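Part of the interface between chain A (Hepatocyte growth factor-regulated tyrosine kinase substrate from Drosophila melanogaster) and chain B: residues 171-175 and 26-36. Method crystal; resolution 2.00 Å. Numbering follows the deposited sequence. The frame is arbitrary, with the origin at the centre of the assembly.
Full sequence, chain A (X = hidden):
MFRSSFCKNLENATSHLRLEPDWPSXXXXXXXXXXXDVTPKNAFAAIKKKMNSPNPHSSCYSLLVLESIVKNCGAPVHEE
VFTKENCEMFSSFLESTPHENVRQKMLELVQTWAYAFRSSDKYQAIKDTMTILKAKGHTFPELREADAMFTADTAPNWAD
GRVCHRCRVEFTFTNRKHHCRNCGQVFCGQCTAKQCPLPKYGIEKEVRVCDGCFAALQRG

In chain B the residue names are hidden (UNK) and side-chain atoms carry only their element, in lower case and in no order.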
# COMPACT_ATOMS: atom_id res chain seq x y z
N PHE A 171 3.91 -0.10 16.33
CA PHE A 171 4.77 0.61 15.40
C PHE A 171 5.31 1.84 16.10
O PHE A 171 4.63 2.42 16.91
CB PHE A 171 3.98 1.07 14.15
CG PHE A 171 3.51 -0.07 13.26
CD1 PHE A 171 2.17 -0.22 12.97
CD2 PHE A 171 4.43 -1.00 12.76
CE1 PHE A 171 1.72 -1.25 12.20
CE2 PHE A 171 4.01 -2.04 11.99
CZ PHE A 171 2.65 -2.19 11.69
N THR A 172 6.53 2.23 15.76
CA THR A 172 7.17 3.45 16.27
C THR A 172 7.56 4.24 15.03
O THR A 172 7.23 3.84 13.93
CB THR A 172 8.45 3.14 17.09
OG1 THR A 172 9.42 2.44 16.27
CG2 THR A 172 8.07 2.23 18.30
N PHE A 173 8.26 5.34 15.19
CA PHE A 173 8.70 6.08 14.01
C PHE A 173 9.85 5.35 13.35
O PHE A 173 10.10 5.49 12.16
CB PHE A 173 9.11 7.50 14.38
CG PHE A 173 7.96 8.34 14.71
CD1 PHE A 173 7.64 8.63 16.04
CD2 PHE A 173 7.12 8.84 13.68
CE1 PHE A 173 6.48 9.40 16.36
CE2 PHE A 173 5.96 9.62 14.00
CZ PHE A 173 5.66 9.88 15.34
N THR A 174 10.54 4.53 14.11
CA THR A 174 11.64 3.74 13.54
C THR A 174 11.21 2.30 13.11
O THR A 174 11.72 1.75 12.15
CB THR A 174 12.80 3.68 14.56
OG1 THR A 174 13.26 5.01 14.77
CG2 THR A 174 13.96 2.75 14.04
N ASN A 175 10.28 1.68 13.83
CA ASN A 175 9.77 0.33 13.54
C ASN A 175 8.42 0.61 12.87
O ASN A 175 7.40 0.42 13.46
CB ASN A 175 9.62 -0.45 14.85
CG ASN A 175 9.43 -1.94 14.66
OD1 ASN A 175 9.29 -2.43 13.56
ND2 ASN A 175 9.42 -2.70 15.78
N UNK B 26 16.53 12.03 13.74
CA UNK B 26 15.43 12.81 14.27
C UNK B 26 14.25 11.89 14.71
O UNK B 26 13.61 12.14 15.76
c UNK B 26 15.83 15.95 11.87
c UNK B 26 14.95 13.86 13.23
c UNK B 26 13.65 14.47 13.68
c UNK B 26 16.04 14.95 13.08
N UNK B 27 13.96 10.88 13.91
CA UNK B 27 12.92 9.93 14.20
C UNK B 27 13.32 9.12 15.46
O UNK B 27 12.47 8.77 16.29
c UNK B 27 10.81 10.62 12.21
c UNK B 27 12.66 9.03 12.95
c UNK B 27 12.10 9.86 11.76
c UNK B 27 11.82 8.98 10.56
N UNK B 28 14.62 8.82 15.60
CA UNK B 28 15.13 8.12 16.80
C UNK B 28 14.88 9.01 18.06
O UNK B 28 14.47 8.51 19.12
c UNK B 28 16.63 7.83 16.65
c UNK B 28 17.07 6.56 15.91
c UNK B 28 16.58 5.27 16.75
c UNK B 28 18.61 6.51 15.80
N UNK B 29 15.13 10.31 17.94
CA UNK B 29 14.89 11.25 19.04
C UNK B 29 13.41 11.20 19.44
O UNK B 29 13.10 11.02 20.60
c UNK B 29 15.36 12.71 18.68
c UNK B 29 16.88 12.77 18.72
c UNK B 29 17.47 14.04 18.23
c UNK B 29 14.76 13.76 19.69
N UNK B 30 12.50 11.28 18.46
CA UNK B 30 11.07 11.22 18.78
C UNK B 30 10.70 9.94 19.52
O UNK B 30 9.99 9.99 20.50
s UNK B 30 10.49 12.97 16.75
c UNK B 30 10.25 11.35 17.49
N UNK B 31 11.17 8.79 19.04
CA UNK B 31 10.90 7.52 19.74
C UNK B 31 11.48 7.52 21.17
O UNK B 31 10.81 7.07 22.13
c UNK B 31 10.65 5.96 17.72
c UNK B 31 11.51 6.35 18.94
o UNK B 31 11.20 5.35 16.79
o UNK B 31 9.43 6.27 17.74
N UNK B 32 12.73 8.00 21.34
CA UNK B 32 13.34 8.02 22.68
C UNK B 32 12.48 8.82 23.65
O UNK B 32 12.36 8.43 24.80
c UNK B 32 17.14 8.30 21.54
o UNK B 32 18.06 7.56 21.95
c UNK B 32 14.78 8.58 22.66
o UNK B 32 17.36 9.40 20.97
c UNK B 32 15.70 7.77 21.74
N UNK B 33 11.85 9.90 23.21
CA UNK B 33 11.02 10.69 24.10
C UNK B 33 9.70 9.95 24.38
O UNK B 33 9.26 9.81 25.54
c UNK B 33 11.84 14.30 22.73
c UNK B 33 12.03 12.87 23.37
c UNK B 33 9.71 12.83 24.37
c UNK B 33 10.72 12.08 23.51
N UNK B 34 9.10 9.46 23.31
CA UNK B 34 7.84 8.73 23.39
C UNK B 34 7.98 7.50 24.28
O UNK B 34 7.08 7.19 25.04
c UNK B 34 6.86 9.55 21.15
c UNK B 34 7.39 8.34 21.97
n UNK B 34 6.46 10.63 21.82
o UNK B 34 6.81 9.48 19.93
N UNK B 35 9.13 6.82 24.22
CA UNK B 35 9.33 5.62 25.04
C UNK B 35 9.90 5.88 26.45
O UNK B 35 10.19 4.95 27.19
c UNK B 35 10.19 4.61 24.28
n UNK B 35 9.75 1.75 22.08
c UNK B 35 9.43 3.96 23.11
o UNK B 35 11.36 3.34 21.77
c UNK B 35 10.27 2.99 22.27
N UNK B 36 10.05 7.15 26.82
CA UNK B 36 10.59 7.56 28.12
C UNK B 36 12.09 7.30 28.34
O UNK B 36 12.54 7.14 29.49
c UNK B 36 9.80 6.91 29.25
c UNK B 36 6.21 8.08 29.78
n UNK B 36 5.25 7.64 28.72
c UNK B 36 8.29 6.89 29.07
c UNK B 36 7.66 8.23 29.28

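Position 26 has four side-chain carbons, forked at the first, with one arm two carbons long. The fork at CB makes it isoleucine. Ile B26 touches nothing on this part of chain A.

Position 27 also has four carbons, but the fork is at the second. Its CB lies 4.1 Å from CB of Phe A173, an apolar contact. This is leucine, and Leu B27 points toward chain A from a buried site.

Position 28 repeats that pattern: four carbons, forked at the second. CA-to-CB points away, yet the end of its side chain comes nearer, and one terminal carbon is 3.9 Å from OG1 of Thr A174. It is leucine again, Leu B28.

Position 29 has four carbons forked at the first, one arm being longer. It is isoleucine. Ile B29 is buried and out of reach of this stretch.

Position 30 carries one carbon and then one sulfur. Its CB packs 4.0 Å from CD1 of Phe A173. The sulfur makes it cysteine, Cys B30.

Position 31 has two carbons, the second carrying two oxygens. One oxygen lies 3.0 Å from the backbone N of Phe A173. The other lies 2.9 Å from the backbone N of Thr A174. A short carboxylate of this kind is aspartate. Asp B31 accepts hydrogen bonds at OD1 from N of Phe A173 and at OD2 from N of Thr A174. OG1 of Thr A174 also donates to OD2 of Asp B31, at 2.9 Å.

Position 32 has three carbons, the third carrying two oxygens. It is glutamate. Glu B32 does not reach this stretch; both carboxylate oxygens are hydrogen-bonded elsewhere in the structure.

Position 33 has four carbons, forked at the first, with one longer arm: isoleucine. Ile B33 is buried and makes no contact here.

Position 34 has two carbons, the second carrying one oxygen and one nitrogen. This side-chain amide comes to the edge of the Phe A173 ring. That is asparagine, Asn B34.

Position 35 has three carbons, the third carrying one oxygen and one nitrogen. It makes a peripheral approach to the methyl group of Thr A172 and also touches a crystal neighbour. It is glutamine, Gln B35, one carbon longer than its neighbour.

Position 36 has four carbons in a row ending in nitrogen, which identifies lysine. Lys B36 has positive phi and leaves the helix in a Schellman motif, out of reach of this stretch of chain A.

The contact centres on one acid. Asp B31 gathers two successive backbone NH groups and a threonine hydroxyl, so its charge is met by three donors. Hydrogen bonds within the loop hold its turn. OG1 of Thr A172 accepts from N of Asn A175 at 2.7 Å, and N of Thr A172 donates to O of Asn A175 at 3.1 Å, which ties the ends of the turn together. Beside the acid, Phe A173 packs against Leu B27 and Cys B30. Polar anchoring and apolar packing thus meet on one helix face.

Chain B 26-36: ILLICDEINQK
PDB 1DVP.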